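Local atomic coordinates of taurocyamine kinase (Schistosoma mansoni, PDB entry 4WOD), a protein that reversibly transfers the phosphate of ATP to taurocyamine, a phosphagen kinase reaction that uses magnesium as cofactor. Residues 61-74 with 261-273. The protein carries 4 engineered substitutions. Sequence-based numbering, arbitrary orientation.
With ARG (arginine), chain B.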
# COMPACT_ATOMS: atom_id res chain seq x y z
N LEU A 61 -18.08 6.71 -4.36
CA LEU A 61 -19.42 6.27 -3.99
C LEU A 61 -20.54 7.11 -4.60
O LEU A 61 -20.33 8.27 -4.93
CB LEU A 61 -19.56 6.29 -2.46
CG LEU A 61 -18.67 5.29 -1.72
CD1 LEU A 61 -18.83 5.43 -0.22
CD2 LEU A 61 -18.97 3.88 -2.16
N PRO A 62 -21.74 6.53 -4.75
CA PRO A 62 -22.89 7.38 -5.09
C PRO A 62 -23.30 8.18 -3.85
O PRO A 62 -22.64 8.07 -2.80
CB PRO A 62 -23.99 6.38 -5.46
CG PRO A 62 -23.61 5.10 -4.66
CD PRO A 62 -22.08 5.10 -4.70
N ARG A 63 -24.38 8.94 -3.95
CA ARG A 63 -24.99 9.45 -2.73
C ARG A 63 -26.43 8.96 -2.73
O ARG A 63 -26.76 8.04 -3.47
CB ARG A 63 -24.87 10.98 -2.65
CG ARG A 63 -23.40 11.49 -2.68
CD ARG A 63 -22.61 11.11 -1.39
NE ARG A 63 -21.25 11.68 -1.31
CZ ARG A 63 -20.17 11.15 -1.86
NH1 ARG A 63 -20.24 10.03 -2.57
NH2 ARG A 63 -18.99 11.76 -1.71
N SER A 64 -27.28 9.54 -1.90
CA SER A 64 -28.66 9.08 -1.86
C SER A 64 -29.60 10.26 -1.97
O SER A 64 -29.44 11.26 -1.27
CB SER A 64 -28.94 8.27 -0.59
OG SER A 64 -28.43 8.91 0.56
N CYS A 65 -30.57 10.13 -2.87
CA CYS A 65 -31.59 11.15 -3.08
C CYS A 65 -32.42 11.41 -1.82
O CYS A 65 -32.89 12.53 -1.59
CB CYS A 65 -32.50 10.74 -4.25
SG CYS A 65 -33.30 9.10 -4.11
N ASP A 66 -32.62 10.36 -1.03
CA ASP A 66 -33.29 10.46 0.27
C ASP A 66 -33.06 9.13 0.98
O ASP A 66 -32.47 8.22 0.41
CB ASP A 66 -34.79 10.73 0.11
CG ASP A 66 -35.49 9.68 -0.74
OD1 ASP A 66 -35.70 8.54 -0.26
OD2 ASP A 66 -35.87 9.99 -1.88
N LEU A 67 -33.57 9.01 2.20
CA LEU A 67 -33.25 7.86 3.05
C LEU A 67 -33.82 6.55 2.52
O LEU A 67 -33.34 5.48 2.87
CB LEU A 67 -33.73 8.11 4.49
CG LEU A 67 -35.24 8.31 4.69
CD1 LEU A 67 -35.92 7.00 5.04
CD2 LEU A 67 -35.52 9.33 5.78
N ASN A 68 -34.84 6.63 1.67
CA ASN A 68 -35.47 5.45 1.11
C ASN A 68 -34.75 4.92 -0.11
O ASN A 68 -35.19 3.91 -0.70
CB ASN A 68 -36.91 5.74 0.71
CG ASN A 68 -37.77 6.10 1.88
OD1 ASN A 68 -38.17 7.26 2.03
ND2 ASN A 68 -38.06 5.12 2.73
N ALA A 69 -33.69 5.62 -0.53
CA ALA A 69 -32.96 5.21 -1.72
C ALA A 69 -32.36 3.83 -1.50
O ALA A 69 -32.30 3.02 -2.43
CB ALA A 69 -31.89 6.20 -2.08
N TYR A 70 -31.90 3.56 -0.28
CA TYR A 70 -31.21 2.31 -0.02
C TYR A 70 -32.16 1.13 -0.21
O TYR A 70 -31.76 0.11 -0.76
CB TYR A 70 -30.59 2.33 1.38
CG TYR A 70 -29.49 3.37 1.51
CD1 TYR A 70 -28.24 3.15 0.94
CD2 TYR A 70 -29.70 4.57 2.17
CE1 TYR A 70 -27.24 4.07 1.02
CE2 TYR A 70 -28.69 5.52 2.26
CZ TYR A 70 -27.46 5.26 1.69
OH TYR A 70 -26.44 6.18 1.77
N GLU A 71 -33.41 1.28 0.21
CA GLU A 71 -34.41 0.25 -0.01
C GLU A 71 -34.91 0.21 -1.46
O GLU A 71 -34.99 -0.87 -2.06
CB GLU A 71 -35.58 0.44 0.94
CG GLU A 71 -36.71 -0.56 0.75
CD GLU A 71 -36.26 -2.02 0.82
OE1 GLU A 71 -36.88 -2.85 0.12
OE2 GLU A 71 -35.30 -2.34 1.57
N THR A 72 -35.20 1.38 -2.03
CA THR A 72 -35.85 1.46 -3.35
C THR A 72 -34.94 0.96 -4.45
O THR A 72 -35.38 0.24 -5.36
CB THR A 72 -36.30 2.91 -3.65
OG1 THR A 72 -37.09 3.39 -2.56
CG2 THR A 72 -37.12 2.98 -4.97
N PHE A 73 -33.66 1.32 -4.38
CA PHE A 73 -32.69 0.80 -5.36
C PHE A 73 -31.72 -0.19 -4.72
O PHE A 73 -30.51 -0.16 -4.94
CB PHE A 73 -31.96 1.96 -6.02
CG PHE A 73 -32.87 3.10 -6.41
CD1 PHE A 73 -33.78 2.95 -7.46
CD2 PHE A 73 -32.82 4.32 -5.74
CE1 PHE A 73 -34.62 4.00 -7.83
CE2 PHE A 73 -33.66 5.37 -6.11
CZ PHE A 73 -34.57 5.21 -7.16
N ARG A 74 -32.28 -1.12 -3.95
CA ARG A 74 -31.47 -2.04 -3.14
C ARG A 74 -30.45 -2.91 -3.88
O ARG A 74 -29.36 -3.15 -3.36
CB ARG A 74 -32.38 -2.96 -2.36
CG ARG A 74 -31.60 -3.82 -1.40
CD ARG A 74 -32.29 -3.99 -0.09
NE ARG A 74 -31.75 -5.15 0.60
CZ ARG A 74 -32.44 -5.83 1.50
NH1 ARG A 74 -33.68 -5.45 1.81
NH2 ARG A 74 -31.90 -6.89 2.08
N ARG A 261 -30.25 -3.57 8.97
CA ARG A 261 -29.27 -3.94 7.96
C ARG A 261 -28.15 -2.89 7.83
O ARG A 261 -26.96 -3.23 7.89
CB ARG A 261 -30.00 -4.13 6.63
CG ARG A 261 -29.18 -4.68 5.50
CD ARG A 261 -30.13 -5.06 4.37
NE ARG A 261 -30.99 -3.94 3.99
CZ ARG A 261 -30.62 -3.04 3.09
NH1 ARG A 261 -29.45 -3.19 2.51
NH2 ARG A 261 -31.41 -2.03 2.76
N LEU A 262 -28.51 -1.61 7.69
CA LEU A 262 -27.52 -0.56 7.48
C LEU A 262 -27.25 0.27 8.72
O LEU A 262 -26.42 1.18 8.68
CB LEU A 262 -27.95 0.37 6.34
CG LEU A 262 -28.28 -0.37 5.04
CD1 LEU A 262 -28.75 0.58 3.96
CD2 LEU A 262 -27.07 -1.16 4.57
N GLY A 263 -27.96 0.02 9.81
CA GLY A 263 -27.86 0.91 10.95
C GLY A 263 -28.45 2.29 10.66
O GLY A 263 -29.52 2.39 10.06
N PHE A 264 -27.76 3.35 11.10
CA PHE A 264 -28.22 4.72 10.87
C PHE A 264 -27.99 5.13 9.42
O PHE A 264 -26.86 5.05 8.89
CB PHE A 264 -27.53 5.71 11.80
CG PHE A 264 -27.94 5.60 13.23
CD1 PHE A 264 -29.20 6.04 13.64
CD2 PHE A 264 -27.10 5.03 14.17
CE1 PHE A 264 -29.59 5.95 14.96
CE2 PHE A 264 -27.48 4.93 15.50
CZ PHE A 264 -28.72 5.40 15.89
N ILE A 265 -29.06 5.54 8.77
CA ILE A 265 -28.98 6.01 7.39
C ILE A 265 -28.22 7.33 7.31
O ILE A 265 -28.41 8.22 8.16
CB ILE A 265 -30.39 6.18 6.78
CG1 ILE A 265 -31.19 4.88 6.90
CG2 ILE A 265 -30.32 6.69 5.33
CD1 ILE A 265 -30.50 3.64 6.34
N THR A 266 -27.36 7.46 6.31
CA THR A 266 -26.66 8.71 6.04
C THR A 266 -26.72 9.02 4.56
O THR A 266 -27.04 8.13 3.77
CB THR A 266 -25.19 8.66 6.49
OG1 THR A 266 -24.59 7.45 5.99
CG2 THR A 266 -25.13 8.69 8.03
N PHE A 267 -26.41 10.26 4.20
CA PHE A 267 -26.41 10.70 2.79
C PHE A 267 -25.37 9.95 1.96
O PHE A 267 -25.63 9.54 0.82
CB PHE A 267 -26.17 12.21 2.72
CG PHE A 267 -26.14 12.80 1.33
CD1 PHE A 267 -27.27 12.81 0.53
CD2 PHE A 267 -24.98 13.37 0.84
CE1 PHE A 267 -27.23 13.38 -0.75
CE2 PHE A 267 -24.94 13.94 -0.42
CZ PHE A 267 -26.07 13.94 -1.21
N CYS A 268 -24.19 9.77 2.53
CA CYS A 268 -23.14 9.02 1.84
C CYS A 268 -23.04 7.64 2.46
O CYS A 268 -23.06 7.51 3.69
CB CYS A 268 -21.80 9.75 1.92
SG CYS A 268 -20.43 8.86 1.17
N PRO A 269 -22.94 6.60 1.61
CA PRO A 269 -22.86 5.21 2.09
C PRO A 269 -21.65 4.91 2.96
O PRO A 269 -21.72 3.92 3.70
CB PRO A 269 -22.79 4.39 0.79
CG PRO A 269 -23.51 5.24 -0.22
CD PRO A 269 -23.13 6.67 0.14
N SER A 270 -20.59 5.70 2.89
CA SER A 270 -19.39 5.42 3.67
C SER A 270 -19.61 5.56 5.18
O SER A 270 -18.89 4.95 5.98
CB SER A 270 -18.23 6.32 3.23
OG SER A 270 -18.50 7.68 3.52
N ASN A 271 -20.60 6.37 5.56
CA ASN A 271 -20.88 6.67 6.97
C ASN A 271 -22.11 5.98 7.55
O ASN A 271 -22.68 6.48 8.52
CB ASN A 271 -21.04 8.18 7.15
CG ASN A 271 -19.72 8.91 7.09
OD1 ASN A 271 -18.74 8.50 7.72
ND2 ASN A 271 -19.68 9.98 6.32
N LEU A 272 -22.52 4.87 6.97
CA LEU A 272 -23.65 4.08 7.49
C LEU A 272 -23.25 3.32 8.75
O LEU A 272 -22.06 3.25 9.11
CB LEU A 272 -24.14 3.09 6.43
CG LEU A 272 -24.75 3.72 5.18
CD1 LEU A 272 -24.92 2.66 4.07
CD2 LEU A 272 -26.11 4.42 5.48
N GLY A 273 -24.25 2.73 9.40
CA GLY A 273 -24.00 1.89 10.57
C GLY A 273 -23.95 2.69 11.85
O GLY A 273 -25.00 3.17 12.32
N ARG B . -15.74 7.48 -0.17
CA ARG B . -16.52 8.59 -0.64
C ARG B . -16.43 8.94 -2.11
O ARG B . -15.30 9.07 -2.66
CB ARG B . -16.30 9.78 0.21
CG ARG B . -17.13 9.75 1.45
CD ARG B . -18.13 10.85 1.32
NE ARG B . -18.96 10.90 2.48
CZ ARG B . -19.21 12.00 3.13
NH1 ARG B . -19.98 11.98 4.18
NH2 ARG B . -18.66 13.11 2.73
OXT ARG B . -17.56 9.04 -2.60
O HOH W 1 -29.24 -0.86 0.60
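This is the arginine-binding pocket, probably the guanidino-substrate site, at the seam between the N-terminal domain and the C-terminal catalytic domain of the first repeat, where R63 of 61-74 lies against F267 and C268, the predicted active-site cysteine, beside a bound arginine. R63 CB sits over the F267 ring face in a CH-pi contact, 3.8 Å from the ring centroid. From there the chain bends at chi2 (-68°), passing CD along C268 CB, so that NH1 donates a hydrogen bond to OXT of the bound arginine at 2.9 Å. The backbone N of L61 donates a second hydrogen bond to the same oxygen, while P62 O accepts from R63 NH1 at 3.1 Å and helps fix the guanidinium's rotation. One residue on from R63, S64 OG donates to F267 O at 2.9 Å. Y70, on helix 69-72, packs its side chain against 261-273: L262 CD1 touches its CB, I265 CG2 lies by CE2, and P269 CG meets the ring at its edge. Its hydroxyl donates to T266 O at 2.9 Å, with the donor tilted 27° from the carbonyl plane. At the far end the guanidinium groups of R74 and R261 stack nearly parallel, planes 4° apart, and D78 of helix 74-84 forms salt bridges with both, probably offsetting their like charge. Next to this stack, water 1 accepts from R261 NH1 and donates to Y70 O, 3.0 Å from each.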